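Local coordinates for protein sgbp-b (Bacteroides uniformis, PDB 7K44) that probably binds xyloglucan at the cell surface as a glycan-binding protein of a polysaccharide utilization locus in a gut commensal, at residues Pro32-Val43 with Ala113-Ala123; Ala123-Val131 with Val142-Met150. One frame throughout, in Å; residues are numbered along the deposited sequence. Where two conformers were deposited one is given.

Interaction 1. Residues Pro32-Val43 with Ala113-Ala123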
loop_
_atom_site.group_PDB
_atom_site.type_symbol
_atom_site.label_atom_id
_atom_site.label_comp_id
_atom_site.label_asym_id
_atom_site.label_seq_id
_atom_site.Cartn_x
_atom_site.Cartn_y
_atom_site.Cartn_z
ATOM N N PRO A 32 -18.208 -24.475 17.387
ATOM C CA PRO A 32 -17.559 -24.483 16.072
ATOM C C PRO A 32 -17.463 -23.088 15.482
ATOM O O PRO A 32 -18.258 -22.196 15.787
ATOM C CB PRO A 32 -18.486 -25.366 15.233
ATOM C CG PRO A 32 -19.827 -25.183 15.857
ATOM C CD PRO A 32 -19.562 -25.054 17.334
ATOM N N TYR A 33 -16.461 -22.904 14.626
ATOM C CA TYR A 33 -16.309 -21.675 13.870
ATOM C C TYR A 33 -15.733 -22.002 12.501
ATOM O O TYR A 33 -15.091 -23.037 12.304
ATOM C CB TYR A 33 -15.442 -20.646 14.610
ATOM C CG TYR A 33 -14.006 -21.076 14.827
ATOM C CD1 TYR A 33 -13.660 -21.898 15.895
ATOM C CD2 TYR A 33 -13.000 -20.648 13.973
ATOM C CE1 TYR A 33 -12.349 -22.285 16.100
ATOM C CE2 TYR A 33 -11.684 -21.025 14.171
ATOM C CZ TYR A 33 -11.367 -21.847 15.232
ATOM O OH TYR A 33 -10.058 -22.226 15.430
ATOM N N ILE A 34 -15.980 -21.110 11.549
ATOM C CA ILE A 34 -15.474 -21.242 10.188
ATOM C C ILE A 34 -14.590 -20.041 9.901
ATOM O O ILE A 34 -15.036 -18.893 10.011
ATOM C CB ILE A 34 -16.611 -21.348 9.157
ATOM C CG1 ILE A 34 -17.456 -22.597 9.407
ATOM C CG2 ILE A 34 -16.035 -21.368 7.751
ATOM C CD1 ILE A 34 -18.700 -22.673 8.543
ATOM N N THR A 35 -13.335 -20.302 9.545
ATOM C CA THR A 35 -12.393 -19.255 9.176
ATOM C C THR A 35 -12.500 -18.925 7.696
ATOM O O THR A 35 -12.510 -17.752 7.307
ATOM C CB THR A 35 -10.973 -19.727 9.488
ATOM O OG1 THR A 35 -10.862 -20.009 10.887
ATOM C CG2 THR A 35 -9.955 -18.671 9.083
ATOM N N ARG A 36 -12.579 -19.955 6.862
ATOM C CA ARG A 36 -12.601 -19.777 5.422
ATOM C C ARG A 36 -13.028 -21.098 4.809
ATOM O O ARG A 36 -13.083 -22.135 5.480
ATOM C CB ARG A 36 -11.231 -19.379 4.877
ATOM C CG ARG A 36 -10.143 -20.382 5.215
ATOM C CD ARG A 36 -8.758 -19.941 4.724
ATOM N NE ARG A 36 -7.730 -20.878 5.175
ATOM C CZ ARG A 36 -7.161 -21.802 4.405
ATOM N NH1 ARG A 36 -7.508 -21.917 3.130
ATOM N NH2 ARG A 36 -6.243 -22.618 4.912
ATOM N N VAL A 37 -13.318 -21.043 3.516
ATOM C CA VAL A 37 -13.627 -22.219 2.719
ATOM C C VAL A 37 -12.708 -22.206 1.511
ATOM O O VAL A 37 -12.644 -21.206 0.785
ATOM C CB VAL A 37 -15.100 -22.227 2.281
ATOM C CG1 VAL A 37 -15.367 -23.423 1.383
ATOM C CG2 VAL A 37 -15.992 -22.269 3.502
ATOM N N ALA A 38 -11.979 -23.297 1.317
ATOM C CA ALA A 38 -11.090 -23.451 0.178
ATOM C C ALA A 38 -11.843 -24.158 -0.936
ATOM O O ALA A 38 -12.469 -25.199 -0.706
ATOM C CB ALA A 38 -9.869 -24.281 0.576
ATOM N N THR A 39 -11.791 -23.584 -2.135
ATOM C CA THR A 39 -12.420 -24.189 -3.301
ATOM C C THR A 39 -11.946 -23.471 -4.552
ATOM O O THR A 39 -11.432 -22.348 -4.492
ATOM C CB THR A 39 -13.949 -24.123 -3.220
ATOM O OG1 THR A 39 -14.506 -24.985 -4.219
ATOM C CG2 THR A 39 -14.450 -22.698 -3.446
ATOM N N THR A 40 -12.132 -24.135 -5.688
ATOM C CA THR A 40 -11.863 -23.551 -6.994
ATOM C C THR A 40 -13.175 -23.107 -7.623
ATOM O O THR A 40 -14.210 -23.763 -7.459
ATOM C CB THR A 40 -11.158 -24.555 -7.912
ATOM O OG1 THR A 40 -11.876 -25.792 -7.929
ATOM C CG2 THR A 40 -9.741 -24.818 -7.424
ATOM N N PHE A 41 -13.133 -21.999 -8.326
ATOM C CA PHE A 41 -14.315 -21.403 -8.921
ATOM C C PHE A 41 -14.346 -21.652 -10.426
ATOM O O PHE A 41 -13.296 -21.796 -11.063
ATOM C CB PHE A 41 -14.352 -19.893 -8.659
ATOM C CG PHE A 41 -14.586 -19.538 -7.219
ATOM C CD1 PHE A 41 -15.859 -19.592 -6.680
ATOM C CD2 PHE A 41 -13.530 -19.158 -6.402
ATOM C CE1 PHE A 41 -16.085 -19.278 -5.354
ATOM C CE2 PHE A 41 -13.745 -18.839 -5.071
ATOM C CZ PHE A 41 -15.020 -18.900 -4.543
ATOM N N PRO A 42 -15.543 -21.744 -11.024
ATOM C CA PRO A 42 -16.828 -21.725 -10.316
ATOM C C PRO A 42 -17.069 -23.064 -9.645
ATOM O O PRO A 42 -16.495 -24.066 -10.062
ATOM C CB PRO A 42 -17.835 -21.510 -11.440
ATOM C CG PRO A 42 -17.198 -22.154 -12.620
ATOM C CD PRO A 42 -15.723 -21.868 -12.482
ATOM N N VAL A 43 -17.879 -23.063 -8.593
ATOM C CA VAL A 43 -18.192 -24.292 -7.877
ATOM C C VAL A 43 -19.292 -25.006 -8.654
ATOM O O VAL A 43 -20.425 -24.524 -8.729
ATOM C CB VAL A 43 -18.619 -24.007 -6.435
ATOM C CG1 VAL A 43 -18.878 -25.306 -5.706
ATOM C CG2 VAL A 43 -17.541 -23.181 -5.720
ATOM N N ALA A 113 -23.308 -26.081 19.005
ATOM C CA ALA A 113 -23.903 -24.951 18.306
ATOM C C ALA A 113 -23.655 -25.130 16.812
ATOM O O ALA A 113 -23.188 -26.182 16.364
ATOM C CB ALA A 113 -23.329 -23.632 18.831
ATOM N N SER A 114 -23.966 -24.096 16.040
ATOM C CA SER A 114 -23.742 -24.096 14.604
ATOM C C SER A 114 -22.751 -23.000 14.243
ATOM O O SER A 114 -22.602 -22.006 14.963
ATOM C CB SER A 114 -25.053 -23.867 13.833
ATOM O OG SER A 114 -25.867 -25.024 13.850
ATOM N N ALA A 115 -22.056 -23.205 13.129
ATOM C CA ALA A 115 -21.232 -22.179 12.514
ATOM C C ALA A 115 -21.668 -22.025 11.066
ATOM O O ALA A 115 -22.132 -22.983 10.442
ATOM C CB ALA A 115 -19.735 -22.529 12.575
ATOM N N PHE A 116 -21.528 -20.814 10.534
ATOM C CA PHE A 116 -21.873 -20.593 9.139
ATOM C C PHE A 116 -20.970 -19.531 8.536
ATOM O O PHE A 116 -20.314 -18.761 9.244
ATOM C CB PHE A 116 -23.353 -20.237 8.949
ATOM C CG PHE A 116 -23.739 -18.886 9.491
ATOM C CD1 PHE A 116 -23.921 -18.694 10.850
ATOM C CD2 PHE A 116 -23.947 -17.818 8.637
ATOM C CE1 PHE A 116 -24.294 -17.455 11.347
ATOM C CE2 PHE A 116 -24.318 -16.577 9.127
ATOM C CZ PHE A 116 -24.490 -16.398 10.484
ATOM N N THR A 117 -20.950 -19.495 7.209
ATOM C CA THR A 117 -20.100 -18.569 6.481
ATOM C C THR A 117 -20.811 -18.225 5.185
ATOM O O THR A 117 -21.582 -19.046 4.672
ATOM C CB THR A 117 -18.726 -19.209 6.186
ATOM O OG1 THR A 117 -17.831 -18.227 5.649
ATOM C CG2 THR A 117 -18.844 -20.373 5.193
ATOM N N PRO A 118 -20.605 -17.026 4.646
ATOM C CA PRO A 118 -21.188 -16.705 3.340
ATOM C C PRO A 118 -20.680 -17.663 2.275
ATOM O O PRO A 118 -19.554 -18.156 2.338
ATOM C CB PRO A 118 -20.693 -15.276 3.070
ATOM C CG PRO A 118 -20.344 -14.734 4.400
ATOM C CD PRO A 118 -19.835 -15.894 5.196
ATOM N N PHE A 119 -21.539 -17.946 1.294
ATOM C CA PHE A 119 -21.170 -18.784 0.164
ATOM C C PHE A 119 -21.731 -18.198 -1.121
ATOM O O PHE A 119 -22.877 -17.735 -1.151
ATOM C CB PHE A 119 -21.697 -20.237 0.307
ATOM C CG PHE A 119 -21.399 -21.087 -0.897
ATOM C CD1 PHE A 119 -20.126 -21.601 -1.094
ATOM C CD2 PHE A 119 -22.357 -21.299 -1.873
ATOM C CE1 PHE A 119 -19.833 -22.340 -2.216
ATOM C CE2 PHE A 119 -22.068 -22.039 -3.002
ATOM C CZ PHE A 119 -20.807 -22.565 -3.172
ATOM N N ARG A 120 -20.922 -18.229 -2.180
ATOM C CA ARG A 120 -21.412 -18.026 -3.537
ATOM C C ARG A 120 -20.626 -18.919 -4.487
ATOM O O ARG A 120 -19.462 -19.247 -4.237
ATOM C CB ARG A 120 -21.389 -16.554 -3.971
ATOM C CG ARG A 120 -20.109 -15.835 -3.659
ATOM C CD ARG A 120 -20.110 -14.419 -4.243
ATOM N NE ARG A 120 -20.155 -14.428 -5.701
ATOM C CZ ARG A 120 -20.985 -13.680 -6.423
ATOM N NH1 ARG A 120 -21.839 -12.864 -5.825
ATOM N NH2 ARG A 120 -20.950 -13.748 -7.748
ATOM N N ARG A 121 -21.283 -19.323 -5.576
ATOM C CA ARG A 121 -20.712 -20.299 -6.495
ATOM C C ARG A 121 -19.674 -19.719 -7.435
ATOM O O ARG A 121 -18.867 -20.475 -7.978
ATOM C CB ARG A 121 -21.797 -20.920 -7.373
ATOM C CG ARG A 121 -22.594 -22.030 -6.751
ATOM C CD ARG A 121 -23.346 -22.800 -7.831
ATOM N NE ARG A 121 -23.620 -21.984 -9.010
ATOM C CZ ARG A 121 -22.965 -22.081 -10.165
ATOM N NH1 ARG A 121 -21.981 -22.961 -10.304
ATOM N NH2 ARG A 121 -23.284 -21.290 -11.180
ATOM N N THR A 122 -19.693 -18.413 -7.672
ATOM C CA THR A 122 -18.801 -17.802 -8.643
ATOM C C THR A 122 -17.931 -16.761 -7.958
ATOM O O THR A 122 -18.321 -16.170 -6.945
ATOM C CB THR A 122 -19.597 -17.139 -9.770
ATOM O OG1 THR A 122 -20.561 -16.247 -9.200
ATOM C CG2 THR A 122 -20.322 -18.199 -10.592
ATOM N N ALA A 123 -16.743 -16.557 -8.521
ATOM C CA ALA A 123 -15.797 -15.593 -7.975
ATOM C C ALA A 123 -16.249 -14.168 -8.271
ATOM O O ALA A 123 -16.788 -13.876 -9.340
ATOM C CB ALA A 123 -14.422 -15.822 -8.592
HETATM O O HOH W 1 -20.774 -21.978 17.168
#
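The ring of Phe-41 is sandwiched: CG2 of Thr-39 lies over one face and CA of Ala-123 over the opposite one, both displaced toward the rim. Its edge meets backbone oxygens close to the ring plane: CD1 of Phe-41 lies 3.4 Å from O of Arg-121, and CE1 is near O of Arg-120. The guanidinium of Arg-120 grips Thr-122 side-on, NE to O in its plane and NH2 to OG1 tilted from it. That of Arg-121, another flat group, uses its edge: NH1 donates to O of Val-43 at 2.7 Å, nearly in the guanidinium plane but 38° out of the carbonyl plane. A bend at chi3 (-26°) brings the arginine's end to this oxygen, while a salt bridge to Asp-102 holds NE. N of Val-43 donates to O of Arg-121 at 2.8 Å, almost straight and in the carbonyl plane, so two bonds clamp the chain just past the cis peptide before Pro-42. Phe-119 adds its ring edge, CZ facing CB of Val-43 at 4.2 Å. Strands 33-39 and 114-120 run in roughly the same direction, 25° apart; they are edge strands of different antiparallel sheets in a small beta sandwich, and side chains between them replace a ladder of backbone bonds. Ile-34 runs nearly perpendicular to the side chain of Thr-117, its CG2 lying 3.8 Å from CB of Thr-117, while CD1 reaches over the backbone of Phe-116. Val-37 presents CG2 to the methyl of Thr-117. CB of Ala-115 packs against O of Pro-32, and a water donates to that oxygen and O of Ser-114.

Interaction 2. Residues Ala123-Val131 with Val142-Met150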
loop_
_atom_site.group_PDB
_atom_site.type_symbol
_atom_site.label_atom_id
_atom_site.label_comp_id
_atom_site.label_asym_id
_atom_site.label_seq_id
_atom_site.Cartn_x
_atom_site.Cartn_y
_atom_site.Cartn_z
ATOM N N ALA A 123 -16.743 -16.557 -8.521
ATOM C CA ALA A 123 -15.797 -15.593 -7.975
ATOM C C ALA A 123 -16.249 -14.168 -8.271
ATOM O O ALA A 123 -16.788 -13.876 -9.340
ATOM C CB ALA A 123 -14.422 -15.822 -8.592
ATOM N N LEU A 124 -16.060 -13.287 -7.295
ATOM C CA LEU A 124 -16.181 -11.854 -7.525
ATOM C C LEU A 124 -14.878 -11.329 -8.125
ATOM O O LEU A 124 -13.813 -11.920 -7.925
ATOM C CB LEU A 124 -16.437 -11.143 -6.203
ATOM C CG LEU A 124 -17.782 -11.452 -5.537
ATOM C CD1 LEU A 124 -17.803 -10.955 -4.102
ATOM C CD2 LEU A 124 -18.917 -10.851 -6.328
ATOM N N PRO A 125 -14.936 -10.226 -8.874
ATOM C CA PRO A 125 -13.704 -9.631 -9.381
ATOM C C PRO A 125 -12.872 -9.089 -8.228
ATOM O O PRO A 125 -13.415 -8.741 -7.167
ATOM C CB PRO A 125 -14.207 -8.487 -10.281
ATOM C CG PRO A 125 -15.523 -8.121 -9.707
ATOM C CD PRO A 125 -16.122 -9.425 -9.237
ATOM N N PRO A 126 -11.557 -9.002 -8.398
ATOM C CA PRO A 126 -10.723 -8.410 -7.352
ATOM C C PRO A 126 -10.893 -6.899 -7.339
ATOM O O PRO A 126 -11.336 -6.281 -8.308
ATOM C CB PRO A 126 -9.304 -8.794 -7.780
ATOM C CG PRO A 126 -9.378 -8.810 -9.300
ATOM C CD PRO A 126 -10.795 -9.299 -9.621
ATOM N N SER A 127 -10.533 -6.305 -6.210
ATOM C CA SER A 127 -10.546 -4.859 -6.080
ATOM C C SER A 127 -9.337 -4.448 -5.263
ATOM O O SER A 127 -8.814 -5.230 -4.465
ATOM C CB SER A 127 -11.831 -4.349 -5.416
ATOM O OG SER A 127 -12.112 -5.055 -4.220
ATOM N N ILE A 128 -8.879 -3.220 -5.491
ATOM C CA ILE A 128 -7.742 -2.650 -4.776
ATOM C C ILE A 128 -8.212 -1.413 -4.028
ATOM O O ILE A 128 -8.801 -0.505 -4.626
ATOM C CB ILE A 128 -6.603 -2.290 -5.740
ATOM C CG1 ILE A 128 -6.020 -3.557 -6.350
ATOM C CG2 ILE A 128 -5.529 -1.496 -4.989
ATOM C CD1 ILE A 128 -5.231 -3.319 -7.636
ATOM N N SER A 129 -7.957 -1.374 -2.721
ATOM C CA SER A 129 -8.307 -0.200 -1.936
ATOM C C SER A 129 -7.110 0.666 -1.564
ATOM O O SER A 129 -7.271 1.878 -1.409
ATOM C CB SER A 129 -9.070 -0.589 -0.667
ATOM O OG SER A 129 -8.291 -1.428 0.163
ATOM N N LYS A 130 -5.921 0.087 -1.414
ATOM C CA LYS A 130 -4.752 0.854 -1.005
ATOM C C LYS A 130 -3.498 0.190 -1.558
ATOM O O LYS A 130 -3.430 -1.034 -1.677
ATOM C CB LYS A 130 -4.670 0.927 0.525
ATOM C CG LYS A 130 -5.229 2.210 1.114
ATOM C CD LYS A 130 -4.523 2.571 2.414
ATOM C CE LYS A 130 -4.813 1.558 3.502
ATOM N NZ LYS A 130 -4.459 2.101 4.845
ATOM N N VAL A 131 -2.489 1.011 -1.889
ATOM C CA VAL A 131 -1.193 0.525 -2.349
ATOM C C VAL A 131 -0.118 1.230 -1.530
ATOM O O VAL A 131 -0.255 2.411 -1.186
ATOM C CB VAL A 131 -0.966 0.748 -3.862
ATOM C CG1 VAL A 131 0.278 0.014 -4.327
ATOM C CG2 VAL A 131 -2.165 0.298 -4.661
ATOM N N VAL A 142 6.307 -4.315 -2.239
ATOM C CA VAL A 142 5.107 -3.505 -2.374
ATOM C C VAL A 142 3.980 -4.268 -1.696
ATOM O O VAL A 142 3.910 -5.494 -1.811
ATOM C CB VAL A 142 4.786 -3.312 -3.869
ATOM C CG1 VAL A 142 3.600 -2.384 -4.036
ATOM C CG2 VAL A 142 6.004 -2.810 -4.639
ATOM N N THR A 143 3.127 -3.564 -0.970
ATOM C CA THR A 143 1.965 -4.162 -0.325
ATOM C C THR A 143 0.702 -3.580 -0.938
ATOM O O THR A 143 0.625 -2.374 -1.193
ATOM C CB THR A 143 1.990 -3.903 1.185
ATOM O OG1 THR A 143 3.217 -4.406 1.722
ATOM C CG2 THR A 143 0.836 -4.626 1.878
ATOM N N VAL A 144 -0.292 -4.440 -1.189
ATOM C CA VAL A 144 -1.566 -4.010 -1.761
ATOM C C VAL A 144 -2.684 -4.532 -0.872
ATOM O O VAL A 144 -2.661 -5.703 -0.479
ATOM C CB VAL A 144 -1.746 -4.536 -3.202
ATOM C CG1 VAL A 144 -3.040 -3.997 -3.813
ATOM C CG2 VAL A 144 -0.554 -4.149 -4.072
ATOM N N LEU A 145 -3.636 -3.665 -0.534
ATOM C CA LEU A 145 -4.842 -4.052 0.191
ATOM C C LEU A 145 -6.018 -4.063 -0.773
ATOM O O LEU A 145 -6.123 -3.204 -1.652
ATOM C CB LEU A 145 -5.172 -3.069 1.315
ATOM C CG LEU A 145 -4.134 -2.835 2.410
ATOM C CD1 LEU A 145 -4.760 -2.093 3.572
ATOM C CD2 LEU A 145 -3.575 -4.148 2.871
ATOM N N GLY A 146 -6.909 -5.037 -0.605
ATOM C CA GLY A 146 -8.070 -5.096 -1.464
ATOM C C GLY A 146 -8.950 -6.264 -1.092
ATOM O O GLY A 146 -8.956 -6.683 0.066
ATOM N N GLN A 147 -9.699 -6.795 -2.054
ATOM C CA GLN A 147 -10.582 -7.925 -1.791
ATOM C C GLN A 147 -10.516 -8.885 -2.962
ATOM O O GLN A 147 -10.295 -8.477 -4.106
ATOM C CB GLN A 147 -12.042 -7.484 -1.596
ATOM C CG GLN A 147 -12.276 -6.553 -0.408
ATOM C CD GLN A 147 -12.047 -7.237 0.928
ATOM O OE1 GLN A 147 -12.155 -8.454 1.040
ATOM N NE2 GLN A 147 -11.736 -6.449 1.949
ATOM N N ASN A 148 -10.721 -10.172 -2.662
ATOM C CA ASN A 148 -10.878 -11.211 -3.684
ATOM C C ASN A 148 -9.619 -11.429 -4.523
ATOM O O ASN A 148 -9.671 -11.528 -5.752
ATOM C CB ASN A 148 -12.122 -10.971 -4.534
ATOM C CG ASN A 148 -13.370 -10.997 -3.698
ATOM O OD1 ASN A 148 -13.682 -12.017 -3.085
ATOM N ND2 ASN A 148 -14.053 -9.868 -3.609
ATOM N N PHE A 149 -8.479 -11.540 -3.837
ATOM C CA PHE A 149 -7.185 -11.795 -4.461
ATOM C C PHE A 149 -6.906 -13.287 -4.708
ATOM O O PHE A 149 -5.752 -13.674 -4.919
ATOM C CB PHE A 149 -6.057 -11.194 -3.608
ATOM C CG PHE A 149 -6.019 -9.680 -3.584
ATOM C CD1 PHE A 149 -6.619 -8.920 -4.575
ATOM C CD2 PHE A 149 -5.357 -9.024 -2.553
ATOM C CE1 PHE A 149 -6.565 -7.530 -4.538
ATOM C CE2 PHE A 149 -5.289 -7.634 -2.508
ATOM C CZ PHE A 149 -5.893 -6.884 -3.501
ATOM N N MET A 150 -7.927 -14.132 -4.686
ATOM C CA MET A 150 -7.749 -15.554 -4.940
ATOM C C MET A 150 -7.436 -15.807 -6.412
ATOM O O MET A 150 -7.902 -15.091 -7.300
ATOM C CB MET A 150 -9.063 -16.258 -4.622
ATOM C CG MET A 150 -10.244 -15.519 -5.266
ATOM S SD MET A 150 -11.793 -15.565 -4.375
ATOM C CE MET A 150 -11.407 -14.589 -2.938
HETATM O O HOH W 2 -11.225 -12.390 -7.910
HETATM O O HOH W 3 -15.164 -14.217 -4.522
HETATM O O HOH W 4 -10.915 -3.346 0.775
#
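O of Leu-145 faces two successive residues, Ser-129 and Lys-130, in a classic beta bulge: N of Ser-129 donates to it at 2.8 Å, and N of Lys-130 adds a weak bond at 3.3 Å. The extra residue shifts the register by one, and beyond it N of Leu-145 returns a bond to O of Lys-130. On the other side of the bulge Ser-127 and Gln-147 form a hydrogen-bonded pair, and CA of Gly-146 comes within 3.1 Å of O of Ser-127, a close approach that the absence of a side chain on Gly-146 permits. These are the two strands of a beta hairpin, 127-131 and 141-147, which lies in the IPT/TIG domain, an immunoglobulin-like sandwich. On its inner face Ile-128 meets Val-144, with CG2 of Ile-128 3.7 Å from CG1 of Val-144; a chi1 of -67° sets CG1 of Ile-128 opposite its carbonyl carbon, and both CG1 and CG2 reach CG1 of Val-144. Val-131 and Val-144 continue this face toward strand 188-194. On the other face Lys-130 and Leu-145 run side by side, CE of Lys-130 3.7 Å from CD1 of Leu-145, and the amine goes on to the carbonyl and ring of Phe-322. The ring of Phe-149 presents its edge to CB of Pro-126 and CG1 of Ile-128. Asn-148, in a left-handed backbone conformation, turns a face of its amide to Leu-124, with ND2 of Asn-148 3.7 Å from CB of Leu-124. One water links its OD1 to N of Leu-124, and another links its O to O of Leu-124. An alanine in place of Asn-148 is likely to leave Leu-124 without the amide that covers it and the first water without its side-chain partner. Nearby, CB of Pro-126 rests 3.4 Å from O of Asn-148.

How the interactions relate
Ala-123 belongs to both contacts, and the chain passes through it from strand 114-120 into strand 127-131, so interaction 1 closes the N-terminal sandwich just where interaction 2 begins the next one. They also touch directly, CE2 of Phe-41 packing against SD of Met-150 at 3.9 Å. Both are partly buried: interaction 1 has four buried and two exposed residues among those touching, interaction 2 five and four, the exposed ones being Leu-124, Pro-125, Ser-129 and Gln-147. In interaction 1 the edge strands meet through apolar side chains, and the loops that follow them are tied by an arginine and one backbone bond; in interaction 2 backbone bonds join neighbours in one sheet.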